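PDB 3LX3: 6-pyruvoyl tetrahydrobiopterin synthase from Plasmodium vivax, which is a zinc-binding member of the 6-pyruvoyl tetrahydropterin synthase family, an enzyme of the tunnelling fold that assembles here from six copies of the chain. Local coordinates for residues 35-38 and 43-46; 96-101 and 107-112; 163-166 and 172-175; 83-88 and 138-143; 54-59 and 76-81. One frame throughout, in Å; residues are numbered along the deposited sequence. Where two conformers were deposited one is given.

Interaction 1. Residues 35-38 and 43-46. With ZN (zinc ion), chain B.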
# COMPACT_ATOMS: atom_id res chain seq x y z
N ALA A 35 -12.03 -20.81 2.83
CA ALA A 35 -11.18 -21.96 2.99
C ALA A 35 -11.13 -22.75 1.67
O ALA A 35 -12.09 -22.74 0.89
CB ALA A 35 -11.71 -22.84 4.12
N HIS A 36 -10.02 -23.44 1.42
CA HIS A 36 -9.89 -24.27 0.24
C HIS A 36 -8.73 -25.25 0.42
O HIS A 36 -7.96 -25.11 1.36
CB HIS A 36 -9.72 -23.41 -1.03
CG HIS A 36 -8.31 -23.08 -1.40
ND1 HIS A 36 -7.82 -23.33 -2.67
CD2 HIS A 36 -7.31 -22.48 -0.71
CE1 HIS A 36 -6.56 -22.90 -2.73
NE2 HIS A 36 -6.22 -22.40 -1.55
N PHE A 37 -8.58 -26.14 -0.54
CA PHE A 37 -7.30 -26.80 -0.76
C PHE A 37 -7.24 -27.23 -2.23
O PHE A 37 -8.22 -27.72 -2.80
CB PHE A 37 -7.03 -27.97 0.23
CG PHE A 37 -8.00 -29.13 0.15
CD1 PHE A 37 -7.78 -30.19 -0.72
CD2 PHE A 37 -9.07 -29.19 1.02
CE1 PHE A 37 -8.64 -31.28 -0.73
CE2 PHE A 37 -9.94 -30.24 0.99
CZ PHE A 37 -9.72 -31.28 0.10
N ILE A 38 -6.05 -27.11 -2.80
CA ILE A 38 -5.76 -27.60 -4.16
C ILE A 38 -5.58 -29.11 -4.14
O ILE A 38 -4.89 -29.64 -3.27
CB ILE A 38 -4.43 -26.99 -4.68
CG1 ILE A 38 -4.53 -25.47 -4.83
CG2 ILE A 38 -3.98 -27.68 -6.01
CD1 ILE A 38 -5.56 -24.97 -5.81
N PHE A 43 -1.19 -34.79 -6.27
CA PHE A 43 -0.95 -33.71 -5.33
C PHE A 43 -2.22 -33.34 -4.57
O PHE A 43 -3.27 -33.16 -5.17
CB PHE A 43 -0.46 -32.47 -6.07
CG PHE A 43 -0.20 -31.29 -5.17
CD1 PHE A 43 0.93 -31.24 -4.37
CD2 PHE A 43 -1.10 -30.22 -5.12
CE1 PHE A 43 1.15 -30.14 -3.52
CE2 PHE A 43 -0.88 -29.14 -4.28
CZ PHE A 43 0.24 -29.10 -3.49
N ARG A 44 -2.09 -33.21 -3.25
CA ARG A 44 -3.17 -32.77 -2.37
C ARG A 44 -2.40 -31.84 -1.41
O ARG A 44 -1.24 -32.11 -1.05
CB ARG A 44 -3.76 -33.98 -1.61
CG ARG A 44 -5.20 -33.89 -0.98
CD ARG A 44 -5.24 -33.58 0.54
NE ARG A 44 -4.46 -34.49 1.40
CZ ARG A 44 -4.17 -34.24 2.67
NH1 ARG A 44 -4.58 -33.11 3.25
NH2 ARG A 44 -3.45 -35.10 3.37
N GLU A 45 -2.99 -30.73 -1.06
CA GLU A 45 -2.44 -29.95 0.06
C GLU A 45 -3.40 -29.90 1.20
O GLU A 45 -4.56 -30.30 1.06
CB GLU A 45 -2.09 -28.58 -0.40
CG GLU A 45 -3.24 -27.74 -0.66
CD GLU A 45 -2.88 -26.39 -1.27
OE1 GLU A 45 -1.72 -25.95 -1.18
OE2 GLU A 45 -3.80 -25.75 -1.79
N THR A 46 -2.90 -29.41 2.33
CA THR A 46 -3.69 -29.29 3.55
C THR A 46 -4.70 -28.18 3.44
O THR A 46 -4.50 -27.17 2.73
CB THR A 46 -2.80 -29.12 4.77
OG1 THR A 46 -1.90 -28.04 4.58
CG2 THR A 46 -2.00 -30.41 5.05
ZN ZN B . -4.28 -21.68 -1.14
O HOH W 1 -3.48 -23.17 -2.29
O HOH W 2 -2.17 -21.13 -1.04

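Interaction 2. Residues 96-101 and 107-112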
# COMPACT_ATOMS: atom_id res chain seq x y z
N ASP A 96 -11.65 -34.18 -10.58
CA ASP A 96 -11.48 -35.57 -10.96
C ASP A 96 -10.66 -36.35 -9.95
O ASP A 96 -10.45 -37.55 -10.14
CB ASP A 96 -10.84 -35.66 -12.35
CG ASP A 96 -9.47 -34.98 -12.46
OD1 ASP A 96 -9.10 -34.11 -11.64
OD2 ASP A 96 -8.75 -35.32 -13.43
N VAL A 97 -10.22 -35.71 -8.87
CA VAL A 97 -9.42 -36.38 -7.84
C VAL A 97 -10.04 -36.32 -6.46
O VAL A 97 -9.41 -36.70 -5.47
CB VAL A 97 -7.99 -35.82 -7.78
CG1 VAL A 97 -7.24 -36.07 -9.08
CG2 VAL A 97 -7.97 -34.33 -7.45
N LEU A 98 -11.26 -35.79 -6.35
CA LEU A 98 -11.98 -35.77 -5.09
C LEU A 98 -13.26 -36.54 -5.24
O LEU A 98 -13.93 -36.45 -6.30
CB LEU A 98 -12.35 -34.35 -4.65
CG LEU A 98 -11.19 -33.38 -4.50
CD1 LEU A 98 -11.73 -31.97 -4.21
CD2 LEU A 98 -10.23 -33.86 -3.44
N ASN A 99 -13.60 -37.34 -4.23
CA ASN A 99 -14.88 -38.03 -4.11
C ASN A 99 -15.76 -37.25 -3.18
O ASN A 99 -15.45 -37.12 -2.00
CB ASN A 99 -14.63 -39.45 -3.60
CG ASN A 99 -15.87 -40.29 -3.50
OD1 ASN A 99 -16.88 -39.85 -3.00
ND2 ASN A 99 -15.76 -41.55 -3.92
N ILE A 100 -16.81 -36.64 -3.69
CA ILE A 100 -17.63 -35.68 -2.95
C ILE A 100 -18.94 -36.39 -2.64
O ILE A 100 -19.68 -36.73 -3.57
CB ILE A 100 -17.87 -34.37 -3.74
CG1 ILE A 100 -16.53 -33.70 -4.08
CG2 ILE A 100 -18.83 -33.45 -2.95
CD1 ILE A 100 -16.60 -32.47 -5.03
N GLN A 101 -19.18 -36.70 -1.37
CA GLN A 101 -20.36 -37.48 -0.93
C GLN A 101 -21.29 -36.57 -0.13
O GLN A 101 -20.82 -35.69 0.60
CB GLN A 101 -19.92 -38.70 -0.04
CG GLN A 101 -21.05 -39.71 0.44
CD GLN A 101 -20.58 -40.93 1.32
OE1 GLN A 101 -19.40 -41.23 1.39
NE2 GLN A 101 -21.52 -41.62 1.95
N PHE A 107 -21.16 -32.36 3.42
CA PHE A 107 -20.36 -32.91 2.31
C PHE A 107 -19.16 -33.59 2.91
O PHE A 107 -18.43 -32.98 3.74
CB PHE A 107 -19.88 -31.82 1.35
CG PHE A 107 -20.97 -31.19 0.49
CD1 PHE A 107 -21.71 -31.95 -0.40
CD2 PHE A 107 -21.22 -29.84 0.58
CE1 PHE A 107 -22.68 -31.36 -1.19
CE2 PHE A 107 -22.20 -29.25 -0.19
CZ PHE A 107 -22.94 -30.03 -1.06
N LYS A 108 -18.96 -34.84 2.50
CA LYS A 108 -17.77 -35.61 2.87
C LYS A 108 -16.88 -35.72 1.63
O LYS A 108 -17.33 -36.12 0.56
CB LYS A 108 -18.15 -36.97 3.44
CG LYS A 108 -16.97 -37.90 3.70
CD LYS A 108 -17.47 -39.22 4.22
CE LYS A 108 -16.33 -40.17 4.41
NZ LYS A 108 -16.82 -41.49 4.93
N ILE A 109 -15.62 -35.35 1.77
CA ILE A 109 -14.69 -35.32 0.67
C ILE A 109 -13.59 -36.32 0.96
O ILE A 109 -12.96 -36.23 2.00
CB ILE A 109 -14.04 -33.94 0.51
CG1 ILE A 109 -15.11 -32.86 0.33
CG2 ILE A 109 -13.05 -33.93 -0.70
CD1 ILE A 109 -14.53 -31.45 0.27
N THR A 110 -13.38 -37.27 0.06
CA THR A 110 -12.33 -38.26 0.19
C THR A 110 -11.32 -38.05 -0.93
O THR A 110 -11.68 -37.92 -2.11
CB THR A 110 -12.85 -39.68 0.15
OG1 THR A 110 -13.87 -39.85 1.15
CG2 THR A 110 -11.72 -40.67 0.42
N CYS A 111 -10.06 -37.98 -0.57
CA CYS A 111 -8.97 -37.66 -1.50
C CYS A 111 -8.30 -38.94 -2.03
O CYS A 111 -8.54 -40.04 -1.51
CB CYS A 111 -7.93 -36.82 -0.82
SG CYS A 111 -8.68 -35.24 -0.23
N GLU A 112 -7.44 -38.79 -3.03
CA GLU A 112 -6.68 -39.89 -3.64
C GLU A 112 -5.81 -40.62 -2.62
O GLU A 112 -5.55 -41.82 -2.75
CB GLU A 112 -5.70 -39.38 -4.71
CG GLU A 112 -6.25 -38.76 -5.98
CD GLU A 112 -5.12 -38.55 -7.03
OE1 GLU A 112 -5.24 -39.14 -8.12
OE2 GLU A 112 -4.10 -37.85 -6.75
O HOH W 3 -7.13 -36.08 -4.01
O HOH W 4 -10.56 -39.53 -4.40
O HOH W 5 -16.26 -39.03 0.16

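Interaction 3. Residues 163-166 and 172-175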
# COMPACT_ATOMS: atom_id res chain seq x y z
N GLU A 163 -12.38 -8.03 -17.83
CA GLU A 163 -11.19 -8.71 -17.30
C GLU A 163 -11.22 -8.72 -15.78
O GLU A 163 -11.42 -7.69 -15.13
CB GLU A 163 -9.94 -7.99 -17.79
CG GLU A 163 -8.62 -8.48 -17.22
CD GLU A 163 -7.50 -7.48 -17.46
OE1 GLU A 163 -7.08 -7.35 -18.63
OE2 GLU A 163 -7.02 -6.90 -16.48
N VAL A 164 -11.05 -9.90 -15.20
CA VAL A 164 -10.99 -10.09 -13.77
C VAL A 164 -9.60 -10.55 -13.33
O VAL A 164 -8.98 -11.41 -13.98
CB VAL A 164 -12.05 -11.16 -13.34
CG1 VAL A 164 -11.75 -11.81 -12.03
CG2 VAL A 164 -13.47 -10.53 -13.37
N THR A 165 -9.13 -9.96 -12.24
CA THR A 165 -7.93 -10.39 -11.53
C THR A 165 -8.37 -10.90 -10.17
O THR A 165 -9.06 -10.21 -9.44
CB THR A 165 -6.90 -9.26 -11.40
OG1 THR A 165 -6.53 -8.83 -12.73
CG2 THR A 165 -5.68 -9.76 -10.65
N VAL A 166 -7.97 -12.13 -9.85
CA VAL A 166 -8.19 -12.71 -8.50
C VAL A 166 -6.83 -12.97 -7.89
O VAL A 166 -5.89 -13.48 -8.53
CB VAL A 166 -8.99 -14.01 -8.59
CG1 VAL A 166 -9.05 -14.69 -7.18
CG2 VAL A 166 -10.38 -13.78 -9.15
N GLN A 172 0.34 -13.12 -5.40
CA GLN A 172 0.11 -14.02 -6.52
C GLN A 172 -1.29 -13.89 -7.08
O GLN A 172 -2.28 -14.15 -6.38
CB GLN A 172 0.42 -15.45 -6.14
CG GLN A 172 -0.15 -15.96 -4.90
CD GLN A 172 0.35 -17.37 -4.56
OE1 GLN A 172 1.54 -17.58 -4.32
NE2 GLN A 172 -0.58 -18.35 -4.53
N LYS A 173 -1.36 -13.42 -8.32
CA LYS A 173 -2.64 -13.07 -8.93
C LYS A 173 -2.77 -13.76 -10.27
O LYS A 173 -1.78 -14.03 -10.98
CB LYS A 173 -2.69 -11.56 -9.18
CG LYS A 173 -2.38 -10.72 -7.96
CD LYS A 173 -2.59 -9.26 -8.29
CE LYS A 173 -2.30 -8.43 -7.04
NZ LYS A 173 -2.62 -7.01 -7.23
N ALA A 174 -4.02 -14.06 -10.64
CA ALA A 174 -4.35 -14.56 -11.96
C ALA A 174 -5.40 -13.67 -12.58
O ALA A 174 -6.35 -13.27 -11.95
CB ALA A 174 -4.90 -16.00 -11.88
N THR A 175 -5.20 -13.39 -13.88
CA THR A 175 -6.05 -12.50 -14.66
C THR A 175 -6.58 -13.19 -15.92
O THR A 175 -5.82 -13.81 -16.71
CB THR A 175 -5.27 -11.25 -15.09
OG1 THR A 175 -4.85 -10.59 -13.89
CG2 THR A 175 -6.13 -10.31 -15.90

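Interaction 4. Residues 83-88 and 138-143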
# COMPACT_ATOMS: atom_id res chain seq x y z
N LYS A 83 -19.71 -11.54 -2.24
CA LYS A 83 -20.44 -11.87 -1.05
C LYS A 83 -20.98 -13.30 -1.13
O LYS A 83 -21.08 -13.95 -0.07
CB LYS A 83 -21.56 -10.83 -0.82
CG LYS A 83 -22.43 -11.07 0.40
CD LYS A 83 -21.72 -10.85 1.73
CE LYS A 83 -22.73 -11.03 2.88
NZ LYS A 83 -22.11 -11.19 4.24
N GLN A 84 -21.28 -13.80 -2.33
CA GLN A 84 -21.76 -15.16 -2.48
C GLN A 84 -20.72 -16.18 -2.08
O GLN A 84 -21.03 -17.24 -1.53
CB GLN A 84 -22.20 -15.42 -3.92
CG GLN A 84 -23.38 -14.54 -4.34
CD GLN A 84 -23.60 -14.51 -5.86
OE1 GLN A 84 -22.81 -15.08 -6.64
NE2 GLN A 84 -24.68 -13.84 -6.28
N LEU A 85 -19.46 -15.86 -2.34
CA LEU A 85 -18.36 -16.77 -2.00
C LEU A 85 -17.89 -16.63 -0.56
O LEU A 85 -17.53 -17.61 0.12
CB LEU A 85 -17.19 -16.54 -2.93
CG LEU A 85 -17.45 -16.76 -4.42
CD1 LEU A 85 -16.39 -16.06 -5.28
CD2 LEU A 85 -17.45 -18.21 -4.64
N ASP A 86 -17.88 -15.40 -0.09
CA ASP A 86 -17.27 -15.05 1.19
C ASP A 86 -17.76 -15.92 2.34
O ASP A 86 -18.96 -16.23 2.45
CB ASP A 86 -17.61 -13.60 1.51
CG ASP A 86 -16.97 -13.09 2.79
OD1 ASP A 86 -17.72 -12.57 3.67
OD2 ASP A 86 -15.75 -13.22 3.00
N HIS A 87 -16.82 -16.30 3.21
CA HIS A 87 -17.12 -16.99 4.47
C HIS A 87 -17.60 -18.41 4.25
O HIS A 87 -18.47 -18.90 4.91
CB HIS A 87 -18.10 -16.25 5.39
CG HIS A 87 -17.42 -15.55 6.50
ND1 HIS A 87 -17.58 -15.89 7.82
CD2 HIS A 87 -16.49 -14.56 6.47
CE1 HIS A 87 -16.82 -15.11 8.56
NE2 HIS A 87 -16.15 -14.30 7.77
N HIS A 88 -16.99 -19.09 3.31
CA HIS A 88 -17.25 -20.50 3.06
C HIS A 88 -16.01 -21.25 2.66
O HIS A 88 -14.96 -20.67 2.31
CB HIS A 88 -18.20 -20.67 1.84
CG HIS A 88 -19.55 -20.11 2.05
ND1 HIS A 88 -19.87 -18.83 1.65
CD2 HIS A 88 -20.66 -20.63 2.59
CE1 HIS A 88 -21.14 -18.60 1.94
NE2 HIS A 88 -21.65 -19.67 2.51
N GLY A 138 -10.94 -17.34 -10.96
CA GLY A 138 -11.07 -16.15 -11.78
C GLY A 138 -12.01 -16.33 -12.98
O GLY A 138 -12.84 -15.47 -13.28
N LEU A 139 -11.88 -17.44 -13.70
CA LEU A 139 -12.79 -17.73 -14.80
C LEU A 139 -14.26 -17.75 -14.35
O LEU A 139 -15.12 -17.21 -15.02
CB LEU A 139 -12.45 -19.05 -15.53
CG LEU A 139 -11.26 -19.15 -16.47
CD1 LEU A 139 -11.19 -20.60 -16.98
CD2 LEU A 139 -11.38 -18.18 -17.67
N TYR A 140 -14.51 -18.40 -13.21
CA TYR A 140 -15.84 -18.49 -12.67
C TYR A 140 -16.38 -17.08 -12.36
O TYR A 140 -17.51 -16.74 -12.71
CB TYR A 140 -15.84 -19.36 -11.39
CG TYR A 140 -17.14 -19.28 -10.67
CD1 TYR A 140 -18.25 -19.94 -11.17
CD2 TYR A 140 -17.26 -18.54 -9.50
CE1 TYR A 140 -19.46 -19.86 -10.53
CE2 TYR A 140 -18.48 -18.46 -8.86
CZ TYR A 140 -19.57 -19.13 -9.37
OH TYR A 140 -20.79 -19.04 -8.73
N ILE A 141 -15.54 -16.28 -11.70
CA ILE A 141 -15.98 -14.92 -11.30
C ILE A 141 -16.25 -14.06 -12.51
O ILE A 141 -17.24 -13.30 -12.53
CB ILE A 141 -14.98 -14.28 -10.36
CG1 ILE A 141 -15.02 -15.01 -9.02
CG2 ILE A 141 -15.25 -12.77 -10.18
CD1 ILE A 141 -14.10 -14.49 -8.00
N LEU A 142 -15.39 -14.15 -13.51
CA LEU A 142 -15.61 -13.39 -14.74
C LEU A 142 -16.97 -13.71 -15.36
O LEU A 142 -17.74 -12.82 -15.74
CB LEU A 142 -14.51 -13.68 -15.77
CG LEU A 142 -14.63 -13.03 -17.15
CD1 LEU A 142 -14.64 -11.52 -17.02
CD2 LEU A 142 -13.48 -13.51 -18.03
N ASN A 143 -17.27 -15.01 -15.48
CA ASN A 143 -18.55 -15.42 -16.04
C ASN A 143 -19.72 -14.90 -15.19
O ASN A 143 -20.71 -14.37 -15.72
CB ASN A 143 -18.63 -16.94 -16.15
CG ASN A 143 -19.85 -17.39 -16.89
OD1 ASN A 143 -19.97 -17.17 -18.09
ND2 ASN A 143 -20.77 -18.04 -16.19
O HOH W 6 -21.05 -17.94 -6.34

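Interaction 5. Residues 54-59 and 76-81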
# COMPACT_ATOMS: atom_id res chain seq x y z
N VAL A 54 -10.63 -9.45 -5.64
CA VAL A 54 -11.04 -9.39 -7.04
C VAL A 54 -10.97 -7.97 -7.49
O VAL A 54 -11.50 -7.07 -6.83
CB VAL A 54 -12.55 -9.80 -7.19
CG1 VAL A 54 -13.04 -9.54 -8.63
CG2 VAL A 54 -12.74 -11.21 -6.82
N SER A 55 -10.37 -7.77 -8.66
CA SER A 55 -10.52 -6.50 -9.37
C SER A 55 -11.14 -6.73 -10.73
O SER A 55 -10.99 -7.78 -11.33
CB SER A 55 -9.22 -5.75 -9.48
OG SER A 55 -8.33 -6.44 -10.30
N LEU A 56 -11.81 -5.70 -11.24
CA LEU A 56 -12.44 -5.74 -12.56
C LEU A 56 -11.93 -4.59 -13.40
O LEU A 56 -11.92 -3.44 -12.94
CB LEU A 56 -13.97 -5.64 -12.43
CG LEU A 56 -14.78 -5.43 -13.69
CD1 LEU A 56 -14.73 -6.67 -14.59
CD2 LEU A 56 -16.23 -5.09 -13.30
N ARG A 57 -11.53 -4.93 -14.63
CA ARG A 57 -11.13 -3.97 -15.65
C ARG A 57 -12.02 -4.17 -16.86
O ARG A 57 -12.35 -5.30 -17.23
CB ARG A 57 -9.67 -4.20 -16.00
CG ARG A 57 -9.04 -3.31 -17.06
CD ARG A 57 -7.51 -3.59 -17.10
NE ARG A 57 -6.97 -3.91 -15.76
CZ ARG A 57 -5.96 -3.30 -15.13
NH1 ARG A 57 -5.28 -2.30 -15.68
NH2 ARG A 57 -5.60 -3.71 -13.92
N LEU A 58 -12.37 -3.07 -17.50
CA LEU A 58 -13.15 -3.17 -18.73
C LEU A 58 -12.78 -2.03 -19.66
O LEU A 58 -12.15 -1.06 -19.24
CB LEU A 58 -14.64 -3.20 -18.44
CG LEU A 58 -15.32 -2.04 -17.67
CD1 LEU A 58 -15.50 -0.81 -18.54
CD2 LEU A 58 -16.68 -2.51 -17.17
N ARG A 59 -13.16 -2.15 -20.94
CA ARG A 59 -12.91 -1.12 -21.96
C ARG A 59 -14.18 -0.85 -22.74
O ARG A 59 -14.96 -1.79 -23.05
CB ARG A 59 -11.82 -1.56 -22.94
CG ARG A 59 -10.48 -1.82 -22.28
CD ARG A 59 -9.52 -2.50 -23.18
NE ARG A 59 -8.31 -2.88 -22.46
CZ ARG A 59 -7.53 -3.90 -22.80
NH1 ARG A 59 -7.83 -4.64 -23.85
NH2 ARG A 59 -6.45 -4.16 -22.08
N GLU A 76 -21.15 -2.43 -7.21
CA GLU A 76 -22.30 -3.13 -6.63
C GLU A 76 -22.27 -4.60 -7.04
O GLU A 76 -22.41 -5.48 -6.20
CB GLU A 76 -23.61 -2.49 -7.07
CG GLU A 76 -24.86 -3.20 -6.59
CD GLU A 76 -26.11 -2.55 -7.13
OE1 GLU A 76 -26.17 -1.30 -7.15
OE2 GLU A 76 -27.03 -3.29 -7.54
N LYS A 77 -22.03 -4.83 -8.33
CA LYS A 77 -22.05 -6.19 -8.87
C LYS A 77 -20.83 -7.00 -8.45
O LYS A 77 -20.99 -8.19 -8.11
CB LYS A 77 -22.22 -6.20 -10.38
CG LYS A 77 -23.51 -5.54 -10.84
CD LYS A 77 -24.77 -6.11 -10.18
CE LYS A 77 -26.01 -5.40 -10.70
NZ LYS A 77 -27.17 -5.83 -9.89
N VAL A 78 -19.63 -6.40 -8.40
CA VAL A 78 -18.46 -7.11 -7.85
C VAL A 78 -18.68 -7.49 -6.37
O VAL A 78 -18.41 -8.62 -5.97
CB VAL A 78 -17.13 -6.32 -8.01
CG1 VAL A 78 -15.97 -7.04 -7.29
CG2 VAL A 78 -16.82 -6.08 -9.52
N ARG A 79 -19.21 -6.57 -5.57
CA ARG A 79 -19.47 -6.88 -4.16
C ARG A 79 -20.48 -8.03 -4.05
O ARG A 79 -20.31 -8.91 -3.22
CB ARG A 79 -20.00 -5.66 -3.40
CG ARG A 79 -18.99 -4.53 -3.19
CD ARG A 79 -19.58 -3.35 -2.38
NE ARG A 79 -21.05 -3.26 -2.41
CZ ARG A 79 -21.79 -2.31 -2.99
NH1 ARG A 79 -21.26 -1.27 -3.67
NH2 ARG A 79 -23.12 -2.41 -2.90
N LYS A 80 -21.52 -8.01 -4.88
CA LYS A 80 -22.54 -9.07 -4.85
C LYS A 80 -21.92 -10.46 -5.10
O LYS A 80 -22.19 -11.43 -4.36
CB LYS A 80 -23.63 -8.78 -5.88
CG LYS A 80 -24.73 -9.82 -5.89
CD LYS A 80 -25.85 -9.45 -6.86
CE LYS A 80 -27.02 -10.43 -6.67
NZ LYS A 80 -27.98 -10.39 -7.80
N VAL A 81 -21.10 -10.57 -6.15
CA VAL A 81 -20.45 -11.85 -6.50
C VAL A 81 -19.52 -12.27 -5.39
O VAL A 81 -19.56 -13.41 -4.93
CB VAL A 81 -19.71 -11.78 -7.84
CG1 VAL A 81 -18.90 -13.04 -8.12
CG2 VAL A 81 -20.72 -11.55 -8.94

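Interaction 1. Residues 35-38 and 43-46
Ile38 meets Glu45 with both its amide and its carbonyl, and here the contact is tightest. Ile38 N donates to Glu45 OE2 at 2.8 Å in a nearly straight bond, arriving on the anti side of that oxygen and 20° out of the carboxylate plane; Glu45 N returns a bond of 3.1 Å to Ile38 O. The carboxylate gets there because Glu45 CG sits between its backbone N and carbonyl carbon (chi1 72°), with the chain extended beyond. The segments belong to the hairpin of strands 20-40 and 43-44, whose folding back sets Glu45 in the second shell of the zinc ion. His36 NE2 binds the metal at 2.1 Å, together with His48 and His50, and water 1, a further zinc ligand, is hydrogen-bonded to Glu45 OE2 at 2.6 Å. Ser132 holds the other ring nitrogen of His36. Buried Glu45 O lacks a polar partner and lies against Phe37 CB. Packing is looser toward solvent: in the modelled conformer Ile38 CG2 lies at the edge of the partly exposed Phe43 ring, 3.8 Å from CE2. Arg44 CD only grazes Phe37 CE1 at 4.3 Å, while its guanidinium forms salt bridges with Asp113 and with Asp123 of the second subunit.

Interaction 2. Residues 96-101 and 107-112
Gln101 and Lys108 form one of two antiparallel hydrogen-bonded pairs: Gln101 N reaches Lys108 O at 2.7 Å, and Lys108 N reaches Gln101 O at 2.8 Å. Asn99 and Thr110 form the other, with two bonds of equal length; Asn99 N meets Thr110 O at 2.9 Å, close to straight. Between them lies the non-hydrogen-bonded pair of Ile100 and Ile109, where CA-H...O contacts fill in, the shorter joining Ile109 CA to Asn99 O at 3.3 Å. This is the regular part of the beta hairpin of strands 98-103 and 106-111. Toward Val97 and Glu112 the chains part, and water takes over: water 3 accepts from Glu112 N and donates to Val97 O, while water 4 spans Val97 O and Thr110 O. Asn99, Gln101, Lys108 and Thr110 point to one face. On the other, Leu98 CD2 touches both Cys111 SG (3.8 Å) and Ile109 CG2 (3.9 Å); chi1 -57°, with CG beside the backbone N, turns it that way. Farther along, Ile100 CG2 approaches the Phe107 ring obliquely. This apolar face lies on strand 89-92 through Phe89 and Leu91 and on strand 20-40 through Phe37 and Ala39, while strand 116-120 pairs with the far side of 106-111.

Interaction 3. Residues 163-166 and 172-175
Thr165 OG1 and Thr175 OG1 share a hydrogen bond of 2.7 Å, and either hydroxyl could be the donor. Both threonines set OG1 beside the backbone N (chi1 -60° in each), which brings the two oxygens together across a non-hydrogen-bonded antiparallel pair. The same choice puts each methyl on the carbonyl side: Thr165 CG2 leans toward Lys173 CB, while Thr175 CG2 lies against CG and the carboxylate carbon of Glu163, 3.4 Å from CG. The carboxylate of Glu163 is taken by Tyr161 and by a salt bridge to Arg57. Next along the strands, Val166 and Ala174 exchange two backbone bonds, Val166 N to Ala174 O and Ala174 N to Val166 O, each 2.9 Å long. On the other side of the threonine pair, Thr175 CA makes a CA-H...O contact of 3.2 Å with Val164 O. Val164, Val166 and Ala174 turn to the opposite face, where helix 134-149 lies over them. This is the last hairpin of the tunnelling fold, strands 161-167 and 172-179, and its outer strand continues the sheet by pairing antiparallel with a strand of the third subunit. Gln172 accepts a hydrogen bond from Lys75 of that subunit and comes within about 4 Å of the bound 2-amino-1,5-dihydropteridine-4,6-dione. The hairpin thus has two chemical faces, one carrying the paired hydroxyls and charged side chains, the other apolar and covered by the helix.

Interaction 4. Residues 83-88 and 138-143
Leu85 pushes its methyl CD1 onto the end of Ile141, 3.9 Å from CD1 and 4.1 Å from CG1 of that residue. The two side chains bridge the pair of helices, 71-85 and 134-149, that the tunnelling fold lays on one face of its antiparallel sheet. Backbones stay well apart, with 9.8 Å between Leu85 CA and Ile141 CA, and the distance is bridged by these branched side chains. Leu85 keeps CG beside its backbone N (chi1 -61°) and spreads its two methyls: CD1 goes to Ile141, and CD2 comes obliquely to the Tyr140 ring, 4.4 Å from CE2, a looser touch. Phe32 of strand 20-40 and Val125 and Ile127 of strand 124-127 pack round the same leucine, while Ile141 leans on Val164 and Val166 of the sheet. Helix 71-85 stops here, Asp86 being the first residue to leave helical geometry. His88 folds back over that end, and its ND1 donates to Leu85 O at 3.1 Å, in the plane of its own ring but 68° above the carbonyl plane, so the bond does not use a carbonyl lone pair. At the rim of the contact the link turns polar and indirect: water 6 lies in the plane of the Tyr140 ring, 2.6 Å from OH, and makes a weak bond of 3.4 Å to Gln84 OE1.

Interaction 5. Residues 54-59 and 76-81
In the sheet-against-helix layer of the tunnelling fold, Val78 of helix 71-85 stands over Val54 and Leu56 of strand 48-61. The two strand residues are two apart and point to the same face of the sheet, so one valine with two methyls can meet both. Val78 CG1 approaches Val54 CG1 at 4.1 Å. Its other methyl, CG2, reaches Leu56 at two points, 4.0 Å from CD2 and 4.1 Å from CB. That division follows from the torsion of Val78, which turns CG1 opposite the backbone N (chi1 174°) and leaves CG2 beside it. The touch is small and wholly apolar, and these three side chains are buried; Leu56 CA and Val78 CA stay 7.8 Å apart. Other side chains complete the packing: Phe30 of strand 20-40 and Leu145 of helix 134-149 also touch Val78, and Met162 of strand 161-167 touches Leu56. Ser55, between the two strand residues, points its CB away from the helix, toward the opposite face of the sheet. The charged side chains of the helix are engaged away from this contact: Lys80 makes a salt bridge with Glu148, and Lys77 folds back to its neighbour in a weak salt bridge, with 3.5 Å between Lys77 NZ and Glu76 OE2.

Overall arrangement
Interactions 4 and 5 lie in the apolar core: both use helix 71-85, and Ile141 CD1 packs on Val54 CG2 between them. Interaction 3 lies against the same core, its valines under helix 134-149, and is joined to strand 48-61 by a probable backbone hydrogen bond, Ser55 N to Thr165 O, and by the Glu163-Arg57 salt bridge, but its other side is polar and its outer strand meets a neighbouring subunit. Interactions 1 and 2 lie farther out and touch where Phe37 and Arg44 pack on Cys111. Interaction 1 is polar and tied to zinc; interaction 2, a more solvated hairpin, relies on backbone bonds. A probable hydrogen bond, Ala35 N to His88 O, connects interactions 1 and 4.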